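Long-range contact in membrane protein (Acinetobacter baumannii AB307-0294, PDB 5DL5), which forms a beta-barrel channel of the OprD porin family in the outer membrane, probably admitting small solutes and some antibiotics across the outer membrane: residues Trp353-Val358 and Phe377-Lys382. Numbering follows the deposited sequence.
Sequences WTTAFV and FFNQVK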
loop_
_atom_site.group_PDB
_atom_site.type_symbol
_atom_site.label_atom_id
_atom_site.label_comp_id
_atom_site.label_asym_id
_atom_site.label_seq_id
_atom_site.Cartn_x
_atom_site.Cartn_y
_atom_site.Cartn_z
ATOM N N TRP A 353 -3.500 -18.283 -9.864
ATOM C CA TRP A 353 -4.526 -18.426 -8.806
ATOM C C TRP A 353 -3.801 -18.414 -7.454
ATOM O O TRP A 353 -2.774 -19.117 -7.300
ATOM C CB TRP A 353 -5.360 -19.696 -9.027
ATOM C CG TRP A 353 -6.243 -20.077 -7.849
ATOM C CD1 TRP A 353 -7.104 -19.252 -7.172
ATOM C CD2 TRP A 353 -6.369 -21.368 -7.211
ATOM N NE1 TRP A 353 -7.741 -19.932 -6.191
ATOM C CE2 TRP A 353 -7.323 -21.234 -6.189
ATOM C CE3 TRP A 353 -5.798 -22.633 -7.444
ATOM C CZ2 TRP A 353 -7.676 -22.305 -5.305
ATOM C CZ3 TRP A 353 -6.143 -23.718 -6.562
ATOM C CH2 TRP A 353 -7.074 -23.526 -5.512
ATOM N N THR A 354 -4.323 -17.636 -6.527
ATOM C CA THR A 354 -3.833 -17.551 -5.172
ATOM C C THR A 354 -4.995 -17.862 -4.253
ATOM O O THR A 354 -6.151 -17.338 -4.460
ATOM C CB THR A 354 -3.275 -16.136 -4.806
ATOM O OG1 THR A 354 -2.022 -16.009 -5.410
ATOM C CG2 THR A 354 -2.958 -16.053 -3.269
ATOM N N THR A 355 -4.756 -18.766 -3.301
ATOM C CA THR A 355 -5.780 -19.019 -2.257
ATOM C C THR A 355 -5.016 -18.899 -0.934
ATOM O O THR A 355 -3.854 -19.298 -0.849
ATOM C CB THR A 355 -6.588 -20.325 -2.498
ATOM O OG1 THR A 355 -7.720 -20.377 -1.621
ATOM C CG2 THR A 355 -5.776 -21.554 -2.210
ATOM N N ALA A 356 -5.667 -18.357 0.086
ATOM C CA ALA A 356 -5.058 -18.212 1.356
ATOM C C ALA A 356 -6.100 -18.234 2.467
ATOM O O ALA A 356 -7.295 -17.920 2.261
ATOM C CB ALA A 356 -4.292 -16.865 1.402
ATOM N N PHE A 357 -5.645 -18.644 3.636
ATOM C CA PHE A 357 -6.420 -18.648 4.863
ATOM C C PHE A 357 -5.570 -17.994 5.976
ATOM O O PHE A 357 -4.435 -18.346 6.069
ATOM C CB PHE A 357 -6.794 -20.028 5.261
ATOM C CG PHE A 357 -7.498 -20.082 6.567
ATOM C CD1 PHE A 357 -8.815 -19.680 6.662
ATOM C CD2 PHE A 357 -6.841 -20.522 7.729
ATOM C CE1 PHE A 357 -9.493 -19.681 7.874
ATOM C CE2 PHE A 357 -7.530 -20.566 8.955
ATOM C CZ PHE A 357 -8.854 -20.128 9.010
ATOM N N VAL A 358 -6.124 -16.982 6.658
ATOM C CA VAL A 358 -5.451 -16.274 7.720
ATOM C C VAL A 358 -6.377 -16.244 8.956
ATOM O O VAL A 358 -7.612 -16.030 8.824
ATOM C CB VAL A 358 -5.113 -14.793 7.358
ATOM C CG1 VAL A 358 -4.223 -14.227 8.473
ATOM C CG2 VAL A 358 -4.445 -14.754 5.984
ATOM N N PHE A 377 -10.736 -16.080 4.504
ATOM C CA PHE A 377 -10.503 -16.957 3.330
ATOM C C PHE A 377 -10.482 -16.113 2.009
ATOM O O PHE A 377 -11.472 -15.436 1.643
ATOM C CB PHE A 377 -11.559 -18.078 3.211
ATOM C CG PHE A 377 -11.251 -19.099 2.100
ATOM C CD1 PHE A 377 -9.945 -19.623 1.910
ATOM C CD2 PHE A 377 -12.281 -19.569 1.197
ATOM C CE1 PHE A 377 -9.683 -20.555 0.884
ATOM C CE2 PHE A 377 -12.011 -20.524 0.199
ATOM C CZ PHE A 377 -10.741 -21.017 0.041
ATOM N N PHE A 378 -9.333 -16.113 1.353
ATOM C CA PHE A 378 -9.100 -15.227 0.188
ATOM C C PHE A 378 -8.858 -16.072 -1.077
ATOM O O PHE A 378 -8.108 -17.119 -1.014
ATOM C CB PHE A 378 -7.827 -14.420 0.533
ATOM C CG PHE A 378 -7.283 -13.610 -0.657
ATOM C CD1 PHE A 378 -7.849 -12.361 -0.956
ATOM C CD2 PHE A 378 -6.255 -14.082 -1.449
ATOM C CE1 PHE A 378 -7.339 -11.603 -2.040
ATOM C CE2 PHE A 378 -5.818 -13.373 -2.581
ATOM C CZ PHE A 378 -6.314 -12.123 -2.838
ATOM N N ASN A 379 -9.437 -15.669 -2.217
ATOM C CA ASN A 379 -9.085 -16.237 -3.494
ATOM C C ASN A 379 -8.909 -15.117 -4.500
ATOM O O ASN A 379 -9.702 -14.146 -4.505
ATOM C CB ASN A 379 -10.119 -17.203 -3.988
ATOM C CG ASN A 379 -10.084 -18.501 -3.219
ATOM O OD1 ASN A 379 -9.362 -19.410 -3.576
ATOM N ND2 ASN A 379 -10.833 -18.557 -2.090
ATOM N N GLN A 380 -7.875 -15.242 -5.308
ATOM C CA GLN A 380 -7.714 -14.357 -6.428
ATOM C C GLN A 380 -7.321 -15.132 -7.648
ATOM O O GLN A 380 -6.458 -15.961 -7.605
ATOM C CB GLN A 380 -6.662 -13.249 -6.137
ATOM C CG GLN A 380 -6.439 -12.372 -7.361
ATOM C CD GLN A 380 -5.632 -11.129 -7.003
ATOM O OE1 GLN A 380 -6.113 -10.201 -6.366
ATOM N NE2 GLN A 380 -4.396 -11.136 -7.380
ATOM N N VAL A 381 -8.014 -14.888 -8.727
ATOM C CA VAL A 381 -7.576 -15.299 -10.022
ATOM C C VAL A 381 -7.190 -14.061 -10.830
ATOM O O VAL A 381 -7.917 -13.020 -10.856
ATOM C CB VAL A 381 -8.676 -16.031 -10.766
ATOM C CG1 VAL A 381 -8.267 -16.298 -12.219
ATOM C CG2 VAL A 381 -9.004 -17.339 -10.072
ATOM N N LYS A 382 -6.083 -14.195 -11.511
ATOM C CA LYS A 382 -5.562 -13.120 -12.320
ATOM C C LYS A 382 -5.152 -13.630 -13.680
ATOM O O LYS A 382 -4.518 -14.725 -13.768
ATOM C CB LYS A 382 -4.358 -12.473 -11.613
ATOM C CG LYS A 382 -3.835 -11.302 -12.456
ATOM C CD LYS A 382 -2.906 -10.324 -11.725
ATOM C CE LYS A 382 -2.833 -9.103 -12.614
ATOM N NZ LYS A 382 -2.027 -8.056 -11.980
#
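Strands 351-365 and 371-384 form a beta hairpin in the wall of this porin barrel, and their axes run antiparallel between residues 353-358 and 377-382. T354 pairs with Q380 and A356 with F378 as hydrogen-bonded pairs, each closed by two backbone bonds; the straightest, F378 N to A356 O, measures 2.9 Å and is nearly linear. Between and beyond them, W353/V381, T355/N379 and F357/F377 are non-hydrogen-bonded pairs, and their side chains share one face of the strands.

On that face N379 can be followed outward. N379 CB lies 4.0 Å from T354 O. CG stands beside the backbone N (chi1 -73°), which carries the amide across to the other strand, where N379 CG lies 3.4 Å from T355 OG1. OD1 then takes two donors. W353 NE1 donates to N379 OD1 at 3.1 Å, in the indole plane and on a lone pair, with indole and amide only 8° apart. T355 OG1 gives the shorter bond, 2.7 Å to N379 OD1, but from above the carbonyl plane, 47° out of it. The other branch, N379 ND2, sits 3.2 Å above one face of the F377 ring, offset toward its rim, while F377 CE1 comes 3.2 Å from T355 OG1. The indole is placed by CG anti to the backbone N, and W353 CD1 meets V381 CG2 at 4.0 Å.

The opposite face carries T354, A356, F378 and Q380: T354 CG2 lies at the edge of the F378 ring, which also packs on Y322 and R398, and T354 OG1 is hydrogen-bonded to N339 OD1 of strand 332-341. The W353/N379/F377 face probably looks outward toward lipid. There OD1 joins the indole N-H of W353 to the T355 hydroxyl, fixing the amide's rotation; this double donation suits a polar amide in such surroundings and would be expected to polarise it.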